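PDB 2OBL: EscN from Escherichia coli O127:H6, which is a type III secretion protein whose P-loop nucleotide-binding domain, seen here in a C-terminal fragment, is related to the ATP synthase alpha and beta subunits. Local coordinates for residues V196-L200 / P231-V236; A103-E107 / M166-Y172; A173-R177 / G191-V196; Q72-A78 / L240-L246; R36-A40 / K143-T147. The protein carries 1 engineered substitution. One frame throughout, in Å; residues are numbered along the deposited sequence.

Contact 1: V196-L200 / P231-V236. With CA (calcium ion), chain B.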
# COMPACT_ATOMS: atom_id res chain seq x y z
N VAL A 196 10.37 14.99 11.87
CA VAL A 196 9.45 14.04 11.28
C VAL A 196 9.35 14.31 9.77
O VAL A 196 9.44 13.39 8.96
CB VAL A 196 8.05 14.10 11.92
CG1 VAL A 196 7.14 13.04 11.29
CG2 VAL A 196 8.15 13.87 13.43
N PHE A 197 9.21 15.58 9.41
CA PHE A 197 9.13 15.92 7.99
C PHE A 197 10.37 15.50 7.21
O PHE A 197 10.26 14.89 6.16
CB PHE A 197 8.84 17.41 7.81
CG PHE A 197 7.49 17.80 8.32
CD1 PHE A 197 6.35 17.40 7.65
CD2 PHE A 197 7.37 18.51 9.51
CE1 PHE A 197 5.08 17.75 8.13
CE2 PHE A 197 6.13 18.87 9.99
CZ PHE A 197 4.98 18.48 9.30
N SER A 198 11.54 15.77 7.76
CA SER A 198 12.76 15.41 7.04
C SER A 198 12.95 13.88 6.97
O SER A 198 13.62 13.39 6.07
CB SER A 198 13.97 16.13 7.62
OG SER A 198 14.27 15.68 8.92
N SER A 199 12.32 13.14 7.88
CA SER A 199 12.48 11.67 7.88
C SER A 199 11.70 11.02 6.74
O SER A 199 12.06 9.93 6.27
CB SER A 199 12.05 11.05 9.22
OG SER A 199 10.63 10.92 9.28
N LEU A 200 10.63 11.67 6.30
CA LEU A 200 9.74 11.05 5.30
C LEU A 200 10.44 10.74 3.98
O LEU A 200 10.39 9.60 3.52
CB LEU A 200 8.47 11.89 5.07
CG LEU A 200 7.54 12.05 6.27
CD1 LEU A 200 6.39 12.99 5.91
CD2 LEU A 200 6.99 10.68 6.69
N PRO A 231 -0.62 17.21 7.96
CA PRO A 231 0.50 17.67 7.15
C PRO A 231 1.45 16.53 6.75
O PRO A 231 2.19 16.68 5.78
CB PRO A 231 1.20 18.68 8.05
CG PRO A 231 0.91 18.21 9.43
CD PRO A 231 -0.51 17.69 9.36
N ILE A 232 1.44 15.43 7.50
CA ILE A 232 2.28 14.27 7.17
C ILE A 232 1.75 13.64 5.89
O ILE A 232 2.50 13.41 4.94
CB ILE A 232 2.29 13.23 8.32
CG1 ILE A 232 2.94 13.82 9.57
CG2 ILE A 232 2.98 11.93 7.89
CD1 ILE A 232 4.39 14.31 9.35
N GLY A 233 0.44 13.39 5.85
CA GLY A 233 -0.21 12.81 4.65
C GLY A 233 0.05 13.70 3.44
O GLY A 233 0.27 13.20 2.34
N ASP A 234 0.02 15.02 3.67
CA ASP A 234 0.21 15.98 2.57
C ASP A 234 1.61 15.84 1.99
O ASP A 234 1.79 15.83 0.78
CB ASP A 234 -0.03 17.43 3.01
CG ASP A 234 -1.48 17.72 3.37
OD1 ASP A 234 -2.34 16.84 3.21
OD2 ASP A 234 -1.76 18.84 3.83
N GLU A 235 2.61 15.76 2.86
CA GLU A 235 3.98 15.63 2.41
C GLU A 235 4.16 14.32 1.65
O GLU A 235 4.84 14.28 0.64
CB GLU A 235 4.99 15.74 3.57
CG GLU A 235 4.99 17.12 4.26
CD GLU A 235 5.22 18.30 3.32
OE1 GLU A 235 5.91 18.13 2.30
OE2 GLU A 235 4.73 19.42 3.63
N VAL A 236 3.52 13.26 2.14
CA VAL A 236 3.58 11.95 1.50
C VAL A 236 2.96 12.02 0.10
O VAL A 236 3.55 11.53 -0.87
CB VAL A 236 2.91 10.89 2.39
CG1 VAL A 236 2.70 9.59 1.64
CG2 VAL A 236 3.77 10.65 3.66
CA CA B . -4.17 18.39 3.82
O HOH W 1 -4.34 16.43 5.30
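The calcium-bearing helix 231-239 packs here against helix 194-204 through the side opposed to its metal ligand. On the metal side, Asp234 is bidentate: its OD1 and OD2 each lie 2.5 Å from CA, water 1 binds CA at 2.5 Å, and Asn229 supplies a further ligand. Asp234 makes no contact with residues 196-200. The two segment axes approach to 10.4 Å with N-to-C directions 26° apart, a nearly parallel helix-helix packing on the flank of the P-loop domain's central sheet. No hydrogen bond crosses it, and the 293 Å² buried is largely apolar. Ile232 is central to the contact: its CD1 lies 3.6 Å from Val196 CG1 and 3.7 Å from Phe197 CE1. Leu200 CD1 follows one turn on, 4.1 Å from Ile232 CG2, 3.9 Å from Glu235 CB and 4.2 Å from Val236 CG2. Phe197 reaches between Pro231 and Glu235, with Phe197 CZ 4.0 Å from Pro231 CB and Phe197 CD1 3.7 Å from Glu235 CG; Arg189 makes a cation-pi contact with the same ring. Ser199 OG turns back on its own helix, donating to Val196 O at 2.8 Å, and is also hydrogen-bonded to Tyr172 OH.

Contact 2: A103-E107 / M166-Y172. With IMD (imidazole), chain D.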
# COMPACT_ATOMS: atom_id res chain seq x y z
N ALA A 103 5.40 -3.71 8.37
CA ALA A 103 5.57 -2.93 9.57
C ALA A 103 4.17 -2.57 10.03
O ALA A 103 3.45 -1.82 9.35
CB ALA A 103 6.38 -1.68 9.30
N LEU A 104 3.78 -3.16 11.16
CA LEU A 104 2.47 -2.90 11.75
C LEU A 104 2.67 -2.04 12.99
O LEU A 104 3.09 -2.53 14.05
CB LEU A 104 1.77 -4.21 12.10
CG LEU A 104 1.64 -5.23 10.96
CD1 LEU A 104 0.93 -6.48 11.46
CD2 LEU A 104 0.89 -4.61 9.81
N ILE A 105 2.37 -0.75 12.84
CA ILE A 105 2.75 0.25 13.83
C ILE A 105 1.56 0.95 14.48
O ILE A 105 0.70 1.52 13.80
CB ILE A 105 3.67 1.33 13.18
CG1 ILE A 105 4.90 0.68 12.49
CG2 ILE A 105 4.04 2.42 14.21
CD1 ILE A 105 5.81 1.68 11.77
N GLY A 106 1.52 0.90 15.80
CA GLY A 106 0.67 1.81 16.58
C GLY A 106 -0.77 1.40 16.85
O GLY A 106 -1.53 2.16 17.44
N GLU A 107 -1.15 0.20 16.41
CA GLU A 107 -2.50 -0.30 16.69
C GLU A 107 -2.50 -1.19 17.93
O GLU A 107 -1.44 -1.53 18.45
CB GLU A 107 -3.10 -1.05 15.49
CG GLU A 107 -3.03 -0.32 14.15
CD GLU A 107 -4.02 0.80 13.99
OE1 GLU A 107 -5.05 0.82 14.71
OE2 GLU A 107 -3.78 1.69 13.13
N MET A 166 3.94 -0.77 4.99
CA MET A 166 3.99 -0.08 6.26
C MET A 166 2.61 0.44 6.62
O MET A 166 2.09 1.35 5.96
CB MET A 166 4.99 1.07 6.20
CG MET A 166 5.03 1.83 7.52
SD MET A 166 6.18 3.20 7.54
CE MET A 166 7.61 2.42 6.84
N ASP A 167 2.01 -0.13 7.66
CA ASP A 167 0.69 0.26 8.12
C ASP A 167 0.89 0.72 9.57
O ASP A 167 0.87 -0.12 10.48
CB ASP A 167 -0.25 -0.97 8.05
CG ASP A 167 -1.72 -0.63 8.33
OD1 ASP A 167 -2.18 0.50 8.04
OD2 ASP A 167 -2.45 -1.51 8.84
N SER A 168 1.09 2.02 9.81
CA SER A 168 0.90 3.09 8.83
C SER A 168 1.99 4.14 8.95
O SER A 168 2.61 4.28 10.01
CB SER A 168 -0.42 3.80 9.14
OG SER A 168 -0.41 4.33 10.48
N VAL A 169 2.21 4.91 7.89
CA VAL A 169 3.14 6.02 8.00
C VAL A 169 2.56 7.05 8.97
O VAL A 169 3.30 7.76 9.64
CB VAL A 169 3.51 6.61 6.61
CG1 VAL A 169 2.33 7.31 5.95
CG2 VAL A 169 4.72 7.55 6.75
N THR A 170 1.22 7.12 9.05
CA THR A 170 0.56 8.04 9.98
C THR A 170 0.99 7.79 11.44
O THR A 170 1.34 8.72 12.16
CB THR A 170 -0.96 7.90 9.87
OG1 THR A 170 -1.36 8.25 8.54
CG2 THR A 170 -1.67 8.80 10.90
N ARG A 171 0.94 6.53 11.87
CA ARG A 171 1.28 6.23 13.27
C ARG A 171 2.78 6.21 13.50
O ARG A 171 3.24 6.52 14.62
CB ARG A 171 0.59 4.95 13.74
CG ARG A 171 -0.93 5.11 13.81
CD ARG A 171 -1.58 4.02 14.65
NE ARG A 171 -3.02 3.92 14.43
CZ ARG A 171 -3.93 4.52 15.19
NH1 ARG A 171 -3.54 5.24 16.23
NH2 ARG A 171 -5.23 4.36 14.93
N TYR A 172 3.54 5.90 12.45
CA TYR A 172 4.98 6.08 12.51
C TYR A 172 5.27 7.55 12.81
O TYR A 172 6.11 7.87 13.67
CB TYR A 172 5.67 5.73 11.18
CG TYR A 172 6.95 6.52 11.05
CD1 TYR A 172 8.11 6.11 11.71
CD2 TYR A 172 7.00 7.71 10.32
CE1 TYR A 172 9.27 6.84 11.64
CE2 TYR A 172 8.17 8.45 10.24
CZ TYR A 172 9.30 8.01 10.91
OH TYR A 172 10.46 8.75 10.85
N1 IMD D . -1.21 -2.74 13.27
C2 IMD D . -1.00 -2.02 12.14
N3 IMD D . -1.89 -2.46 11.21
C4 IMD D . -2.65 -3.45 11.75
C5 IMD D . -2.21 -3.63 13.05
O HOH W 2 -1.26 2.10 12.00
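Parallel strands 99-105 and 161-167 run side by side in the interior of the P-loop domain's central sheet and meet here at their C-terminal ends, where the second strand turns into helix 169-182. The backbone pairing is well formed: Asp167 N donates to Ala103 O (2.8 Å, 163°) and Ile105 N to Asp167 O (2.9 Å, 173°), so Asp167 serves as donor and acceptor on either side of Leu104. The Asp167 carboxylate is also satisfied. Its OD1 bonds Thr220, while OD2 forms a salt bridge with Lys84 of the probable Walker A loop and accepts from imidazole N3 (2.6 Å), the imidazole probably coming from the crystallisation liquor. A strand-end aspartate facing this lysine, followed by a cis peptide to Ser168, is consistent with a Walker B position. Ser168 is the N-cap, its OG accepting from Arg171 N at 2.9 Å. Beyond the strands, Gly106 has a phi of 88°, and a CB there would clash with Arg171 CD. Arg171 lies alongside, its NE donating to Glu107 OE2 in a salt bridge of 2.7 Å, and Tyr172 OH is paired outside with Ser199. Water 2 ties the ends together: it donates to Ile105 O (2.7 Å) and to Glu107 OE2 (2.8 Å), and accepts from Ser168 OG (2.8 Å).

Contact 3: A173-R177 / G191-V196. With ACT (acetate ion), chain C.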
# COMPACT_ATOMS: atom_id res chain seq x y z
N ALA A 173 4.60 8.44 12.09
CA ALA A 173 4.85 9.89 12.22
C ALA A 173 4.47 10.42 13.59
O ALA A 173 5.13 11.31 14.14
CB ALA A 173 4.14 10.67 11.12
N ARG A 174 3.38 9.90 14.16
CA ARG A 174 2.96 10.32 15.48
C ARG A 174 4.00 9.87 16.51
O ARG A 174 4.30 10.61 17.44
CB ARG A 174 1.59 9.76 15.82
CG ARG A 174 0.47 10.41 15.00
CD ARG A 174 -0.83 9.67 15.25
NE ARG A 174 -1.90 10.17 14.40
CZ ARG A 174 -3.10 9.60 14.31
NH1 ARG A 174 -3.37 8.51 15.03
NH2 ARG A 174 -4.03 10.12 13.51
N ALA A 175 4.54 8.68 16.34
CA ALA A 175 5.61 8.20 17.22
C ALA A 175 6.86 9.09 17.06
O ALA A 175 7.44 9.53 18.04
CB ALA A 175 5.95 6.73 16.93
N ALA A 176 7.25 9.35 15.81
CA ALA A 176 8.42 10.17 15.55
C ALA A 176 8.24 11.60 16.07
O ALA A 176 9.22 12.25 16.51
CB ALA A 176 8.72 10.17 14.04
N ARG A 177 6.99 12.08 16.04
CA ARG A 177 6.65 13.39 16.60
C ARG A 177 6.98 13.41 18.10
O ARG A 177 7.63 14.33 18.59
CB ARG A 177 5.15 13.69 16.40
CG ARG A 177 4.62 14.94 17.12
CD ARG A 177 3.08 14.87 17.18
NE ARG A 177 2.65 13.73 17.99
CZ ARG A 177 1.44 13.17 17.95
NH1 ARG A 177 0.50 13.66 17.14
NH2 ARG A 177 1.17 12.12 18.75
N GLY A 191 1.53 20.27 14.98
CA GLY A 191 2.02 19.53 16.14
C GLY A 191 3.30 18.73 15.89
O GLY A 191 3.87 18.18 16.84
N PHE A 192 3.75 18.71 14.64
CA PHE A 192 4.94 17.94 14.25
C PHE A 192 6.21 18.76 14.22
O PHE A 192 6.23 19.87 13.68
CB PHE A 192 4.74 17.29 12.87
CG PHE A 192 3.66 16.23 12.86
CD1 PHE A 192 3.96 14.92 13.21
CD2 PHE A 192 2.36 16.56 12.53
CE1 PHE A 192 2.98 13.95 13.25
CE2 PHE A 192 1.35 15.59 12.55
CZ PHE A 192 1.66 14.28 12.91
N PRO A 193 7.30 18.22 14.79
CA PRO A 193 8.58 18.92 14.67
C PRO A 193 9.28 18.67 13.32
O PRO A 193 8.95 17.71 12.60
CB PRO A 193 9.40 18.34 15.82
CG PRO A 193 8.87 16.91 15.98
CD PRO A 193 7.41 16.97 15.58
N PRO A 194 10.25 19.53 12.99
CA PRO A 194 11.01 19.40 11.76
C PRO A 194 11.54 17.99 11.47
O PRO A 194 11.50 17.57 10.30
CB PRO A 194 12.16 20.40 11.96
CG PRO A 194 11.54 21.47 12.82
CD PRO A 194 10.65 20.71 13.77
N SER A 195 11.99 17.27 12.49
CA SER A 195 12.58 15.93 12.31
C SER A 195 11.66 14.93 11.59
O SER A 195 12.12 14.10 10.81
CB SER A 195 13.04 15.33 13.63
OG SER A 195 11.98 15.22 14.57
N VAL A 196 10.37 14.99 11.87
CA VAL A 196 9.45 14.04 11.28
C VAL A 196 9.35 14.31 9.77
O VAL A 196 9.44 13.39 8.96
CB VAL A 196 8.05 14.10 11.92
CG1 VAL A 196 7.14 13.04 11.29
CG2 VAL A 196 8.15 13.87 13.43
C ACT C . -2.21 11.53 17.88
O ACT C . -1.89 12.56 17.26
OXT ACT C . -1.40 11.10 18.74
CH3 ACT C . -3.52 10.84 17.61
O HOH W 3 11.60 12.61 15.26
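Arg177 does two jobs at once: its aliphatic part lies on Phe192, while its guanidinium grips an acetate ion. Arg177 CD sits over one face of the Phe192 ring and Arg177 CB is 3.6 Å from Phe192 CD1. With chi3 at 64° the chain bends, and Arg177 NH1 donates to acetate O (2.6 Å, 173°) while Arg177 NH2 donates to acetate OXT (2.8 Å, 174°). The rest of the contact joins helix 169-182 to the turn that starts helix 194-204, burying 316 Å² without a direct hydrogen bond. Phe192 approaches Ala173 edge-on, its CE1 lying 3.5 Å from Ala173 O. Val196 fits against two alanines, with Val196 CG1 3.8 Å from Ala173 CB and Val196 CG2 3.8 Å from Ala176 CB; with such small side chains, Ala176 CA and Val196 CA are 5.9 Å apart. Gly191 brings its O to 3.3 Å from Arg177 CG, and water 3 donates both to Ala176 O and to Ser195 OG (2.7 Å each); Ser195 OG is also hydrogen-bonded to Glu185. Acetate CH3 lies over the guanidinium face of Arg174, whose charge is met by Glu224. The acetate is probably from the crystallisation liquor, yet its near-linear hydrogen bonds imply that the guanidinium of Arg177, whose NE and NH2 are also bonded close by in the chain, can pair with an anion while its aliphatic part lies against Phe192.

Contact 4: Q72-A78 / L240-L246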
# COMPACT_ATOMS: atom_id res chain seq x y z
N GLN A 72 8.09 1.08 -7.18
CA GLN A 72 7.22 2.22 -6.91
C GLN A 72 7.04 2.43 -5.42
O GLN A 72 7.11 1.46 -4.64
CB GLN A 72 5.84 1.95 -7.53
CG GLN A 72 5.00 3.17 -7.76
CD GLN A 72 3.65 2.83 -8.34
OE1 GLN A 72 3.30 1.65 -8.46
NE2 GLN A 72 2.86 3.85 -8.67
N ARG A 73 6.85 3.69 -5.03
CA ARG A 73 6.33 4.05 -3.70
C ARG A 73 4.85 4.40 -3.84
O ARG A 73 4.49 5.31 -4.59
CB ARG A 73 7.09 5.23 -3.10
CG ARG A 73 8.52 4.90 -2.64
CD ARG A 73 9.49 4.95 -3.80
NE ARG A 73 9.27 6.17 -4.57
CZ ARG A 73 9.83 7.35 -4.30
NH1 ARG A 73 10.70 7.47 -3.30
NH2 ARG A 73 9.55 8.40 -5.06
N ILE A 74 4.00 3.65 -3.14
CA ILE A 74 2.55 3.75 -3.31
C ILE A 74 1.91 4.07 -1.98
O ILE A 74 2.27 3.47 -0.98
CB ILE A 74 1.99 2.38 -3.78
CG1 ILE A 74 2.70 1.91 -5.06
CG2 ILE A 74 0.47 2.41 -3.92
CD1 ILE A 74 2.85 0.40 -5.15
N GLY A 75 0.96 5.00 -1.96
CA GLY A 75 0.24 5.28 -0.72
C GLY A 75 -1.18 4.72 -0.80
O GLY A 75 -1.80 4.76 -1.86
N ILE A 76 -1.68 4.20 0.32
CA ILE A 76 -3.10 3.86 0.40
C ILE A 76 -3.68 4.75 1.51
O ILE A 76 -3.23 4.68 2.65
CB ILE A 76 -3.33 2.38 0.76
CG1 ILE A 76 -2.78 1.47 -0.36
CG2 ILE A 76 -4.84 2.13 1.03
CD1 ILE A 76 -2.90 -0.04 -0.05
N PHE A 77 -4.66 5.57 1.13
CA PHE A 77 -5.27 6.56 2.02
C PHE A 77 -6.65 6.03 2.41
O PHE A 77 -7.47 5.74 1.55
CB PHE A 77 -5.42 7.90 1.29
CG PHE A 77 -4.11 8.60 0.99
CD1 PHE A 77 -3.71 9.71 1.74
CD2 PHE A 77 -3.27 8.13 -0.02
CE1 PHE A 77 -2.49 10.33 1.49
CE2 PHE A 77 -2.05 8.76 -0.27
CZ PHE A 77 -1.66 9.86 0.49
N ALA A 78 -6.91 5.90 3.71
CA ALA A 78 -8.14 5.27 4.18
C ALA A 78 -8.52 5.70 5.59
O ALA A 78 -7.68 5.79 6.48
CB ALA A 78 -8.02 3.75 4.12
N LEU A 240 4.95 10.48 -3.28
CA LEU A 240 4.55 9.16 -3.81
C LEU A 240 4.53 9.07 -5.34
O LEU A 240 4.36 10.09 -6.02
CB LEU A 240 3.17 8.78 -3.28
CG LEU A 240 3.05 8.51 -1.77
CD1 LEU A 240 1.56 8.48 -1.40
CD2 LEU A 240 3.74 7.22 -1.39
N ASP A 241 4.67 7.85 -5.84
CA ASP A 241 4.57 7.54 -7.27
C ASP A 241 3.17 7.04 -7.64
O ASP A 241 2.88 6.83 -8.81
CB ASP A 241 5.55 6.44 -7.65
CG ASP A 241 6.99 6.77 -7.28
OD1 ASP A 241 7.41 7.92 -7.52
OD2 ASP A 241 7.70 5.87 -6.76
N GLY A 242 2.33 6.84 -6.64
CA GLY A 242 0.96 6.39 -6.90
C GLY A 242 0.19 6.46 -5.61
O GLY A 242 0.77 6.41 -4.53
N HIS A 243 -1.13 6.57 -5.71
CA HIS A 243 -1.93 6.62 -4.52
C HIS A 243 -3.29 5.97 -4.78
O HIS A 243 -3.91 6.17 -5.84
CB HIS A 243 -2.07 8.06 -4.00
CG HIS A 243 -2.69 9.00 -4.99
ND1 HIS A 243 -1.99 9.54 -6.04
CD2 HIS A 243 -3.96 9.46 -5.10
CE1 HIS A 243 -2.79 10.30 -6.76
NE2 HIS A 243 -3.99 10.27 -6.21
N ILE A 244 -3.73 5.20 -3.80
CA ILE A 244 -4.99 4.49 -3.86
C ILE A 244 -5.84 5.06 -2.73
O ILE A 244 -5.43 5.06 -1.57
CB ILE A 244 -4.77 3.00 -3.59
CG1 ILE A 244 -3.85 2.39 -4.64
CG2 ILE A 244 -6.10 2.25 -3.52
CD1 ILE A 244 -4.35 2.56 -6.06
N VAL A 245 -7.04 5.52 -3.07
CA VAL A 245 -7.88 6.17 -2.07
C VAL A 245 -9.13 5.36 -1.80
O VAL A 245 -9.88 5.05 -2.74
CB VAL A 245 -8.28 7.57 -2.53
CG1 VAL A 245 -9.26 8.20 -1.53
CG2 VAL A 245 -7.03 8.43 -2.72
N LEU A 246 -9.38 5.03 -0.53
CA LEU A 246 -10.59 4.30 -0.15
C LEU A 246 -11.56 5.29 0.45
O LEU A 246 -11.14 6.20 1.17
CB LEU A 246 -10.28 3.22 0.88
CG LEU A 246 -9.12 2.30 0.57
CD1 LEU A 246 -9.07 1.12 1.58
CD2 LEU A 246 -9.23 1.78 -0.85
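Two glycines, one on each strand, make the hollows of this interface, and a side chain of the other segment fills each. Leu240 CD1 drops onto Gly75, 3.5 Å from Gly75 CA, where a CB would clash; across the sheet, Gln72 NE2 lies 3.6 Å from Gly242 CA, where a CB would clash too. Gln72 OE1 is hydrogen-bonded to Gly69 N, and Gln72 NE2 makes a weak hydrogen bond to Asp241 O (3.0 Å). The Phe77 ring borders the Leu240 bump with its edge, its CE2 3.8 Å from Leu240 CD1 and 3.8 Å from His243 CB. The opposite face is ridged by isoleucines, Ile76 CG1 sitting 4.1 Å from Ile244 CB. Strands 73-78 and 242-245 are parallel neighbours in the central sheet of a P-loop fold, their short-segment axes approaching to 4.6 Å at 18°; strand 73-78 ends at Ala78, where a probable Walker A loop begins. Backbone bonds run Gly75 N to Gly242 O (2.9 Å), Ile244 N to Gly75 O (2.8 Å), Phe77 N to Ile244 O and Leu246 N to Phe77 O (both 2.9 Å). Asp241 OD2 takes both Arg73 N (2.9 Å) and Arg73 NE (2.7 Å), the latter a salt bridge.

Contact 5: R36-A40 / K143-T147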
# COMPACT_ATOMS: atom_id res chain seq x y z
N ARG A 36 23.22 -4.65 10.69
CA ARG A 36 23.08 -3.55 9.75
C ARG A 36 22.63 -2.30 10.49
O ARG A 36 21.88 -2.38 11.47
CB ARG A 36 22.09 -3.89 8.64
CG ARG A 36 22.61 -4.91 7.62
CD ARG A 36 21.95 -4.69 6.28
NE ARG A 36 22.44 -5.57 5.23
CZ ARG A 36 22.10 -5.45 3.95
NH1 ARG A 36 21.26 -4.47 3.59
NH2 ARG A 36 22.59 -6.28 3.04
N SER A 37 23.09 -1.15 10.03
CA SER A 37 22.64 0.13 10.55
C SER A 37 21.18 0.35 10.18
O SER A 37 20.73 -0.08 9.11
CB SER A 37 23.52 1.26 10.00
OG SER A 37 23.01 2.53 10.37
N LEU A 38 20.43 1.01 11.06
CA LEU A 38 19.03 1.36 10.76
C LEU A 38 18.92 2.45 9.70
O LEU A 38 17.84 2.71 9.15
CB LEU A 38 18.29 1.80 12.03
CG LEU A 38 17.86 0.69 12.99
CD1 LEU A 38 17.10 1.23 14.18
CD2 LEU A 38 17.03 -0.35 12.26
N TYR A 39 20.06 3.07 9.41
CA TYR A 39 20.10 4.16 8.46
C TYR A 39 21.01 3.82 7.28
O TYR A 39 22.00 3.10 7.44
CB TYR A 39 20.52 5.45 9.17
CG TYR A 39 19.67 5.71 10.40
CD1 TYR A 39 18.40 6.28 10.29
CD2 TYR A 39 20.11 5.34 11.67
CE1 TYR A 39 17.61 6.50 11.40
CE2 TYR A 39 19.32 5.56 12.80
CZ TYR A 39 18.07 6.14 12.65
OH TYR A 39 17.28 6.37 13.76
N ALA A 40 20.65 4.30 6.10
CA ALA A 40 21.41 4.04 4.89
C ALA A 40 21.51 5.32 4.06
O ALA A 40 20.64 6.18 4.16
CB ALA A 40 20.77 2.91 4.08
N LYS A 143 11.17 3.53 15.49
CA LYS A 143 12.27 2.72 14.93
C LYS A 143 11.75 1.60 14.03
O LYS A 143 12.45 1.16 13.11
CB LYS A 143 13.18 2.18 16.05
CG LYS A 143 14.13 3.24 16.63
CD LYS A 143 14.81 2.75 17.91
CE LYS A 143 15.88 3.74 18.39
NZ LYS A 143 16.85 3.08 19.34
N ALA A 144 10.52 1.15 14.28
CA ALA A 144 9.95 0.04 13.49
C ALA A 144 9.98 0.33 12.00
O ALA A 144 10.20 -0.57 11.20
CB ALA A 144 8.52 -0.29 13.94
N ALA A 145 9.75 1.59 11.62
CA ALA A 145 9.75 1.96 10.22
C ALA A 145 11.14 1.75 9.59
O ALA A 145 11.27 1.30 8.45
CB ALA A 145 9.33 3.41 10.07
N PHE A 146 12.18 2.10 10.34
CA PHE A 146 13.55 1.96 9.86
C PHE A 146 13.98 0.50 9.88
O PHE A 146 14.61 0.02 8.96
CB PHE A 146 14.49 2.82 10.70
CG PHE A 146 14.25 4.29 10.55
CD1 PHE A 146 14.99 5.03 9.62
CD2 PHE A 146 13.30 4.95 11.32
CE1 PHE A 146 14.77 6.40 9.45
CE2 PHE A 146 13.06 6.31 11.16
CZ PHE A 146 13.80 7.03 10.23
N THR A 147 13.60 -0.21 10.94
CA THR A 147 13.89 -1.64 11.03
C THR A 147 13.31 -2.40 9.83
O THR A 147 14.01 -3.17 9.16
CB THR A 147 13.31 -2.22 12.32
OG1 THR A 147 14.06 -1.72 13.43
CG2 THR A 147 13.32 -3.75 12.30
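Residue Arg36 opens the segment on strand 34-37 without touching residues 143-147; its guanidinium forms a salt bridge with Asp157, beyond the end of helix 138-156. Ser37 ends the strand and shapes what follows: Ser37 OG accepts from Tyr39 N at 3.1 Å (162°), an ST turn. Leu38, inside this turn, points toward the helix and gives up 95 Å², the largest share of the 268 Å² buried. Its CB is 4.2 Å from Phe146 CB, its CD1 4.3 Å from Lys143 CG, and its CD2 3.5 Å from Thr147 OG1, a hydroxyl that is hydrogen-bonded to Gly18 O. Leu38 O lies 3.7 Å from Phe146 CB, near the plane of the ring, and accepts from Arg206. Tyr39 comes next, reaching across so that Tyr39 CE1 sits over one face of the Phe146 ring, 3.4 Å from Phe146 CE1; the centroids are 5.0 Å apart and the planes 57° apart, an oblique aromatic pair. No hydrogen bond joins the two segments. The turn thus leaves the two-stranded antiparallel sheet of 4-7 and 34-37 and rests on the outer side of a helix that flanks the central sheet of a P-loop alpha/beta domain.

Contacts 1 and 3 form one cluster, their centres 8 Å apart: they share Val196, and Phe192 CZ lies 3.6 Å from Ile232 CG1. Contact 2 adjoins contact 3 along helix 169-182 and meets contact 1 where Ser199 OG and Tyr172 OH are 2.7 Å apart. Tyr172 leads to contact 5, its CD1 3.4 Å from Ala145 CB. Contacts 2 and 4 belong to the same sheet, centres 15 Å apart, and converge on the probable Walker A loop: Ala78 ends one strand, while Asp167 pairs with Lys84. Calcium sits at contact 1, about 9 Å from the nearest side-chain atom of Phe77; contact 5 is peripheral, its centre 22 Å from that of contact 4.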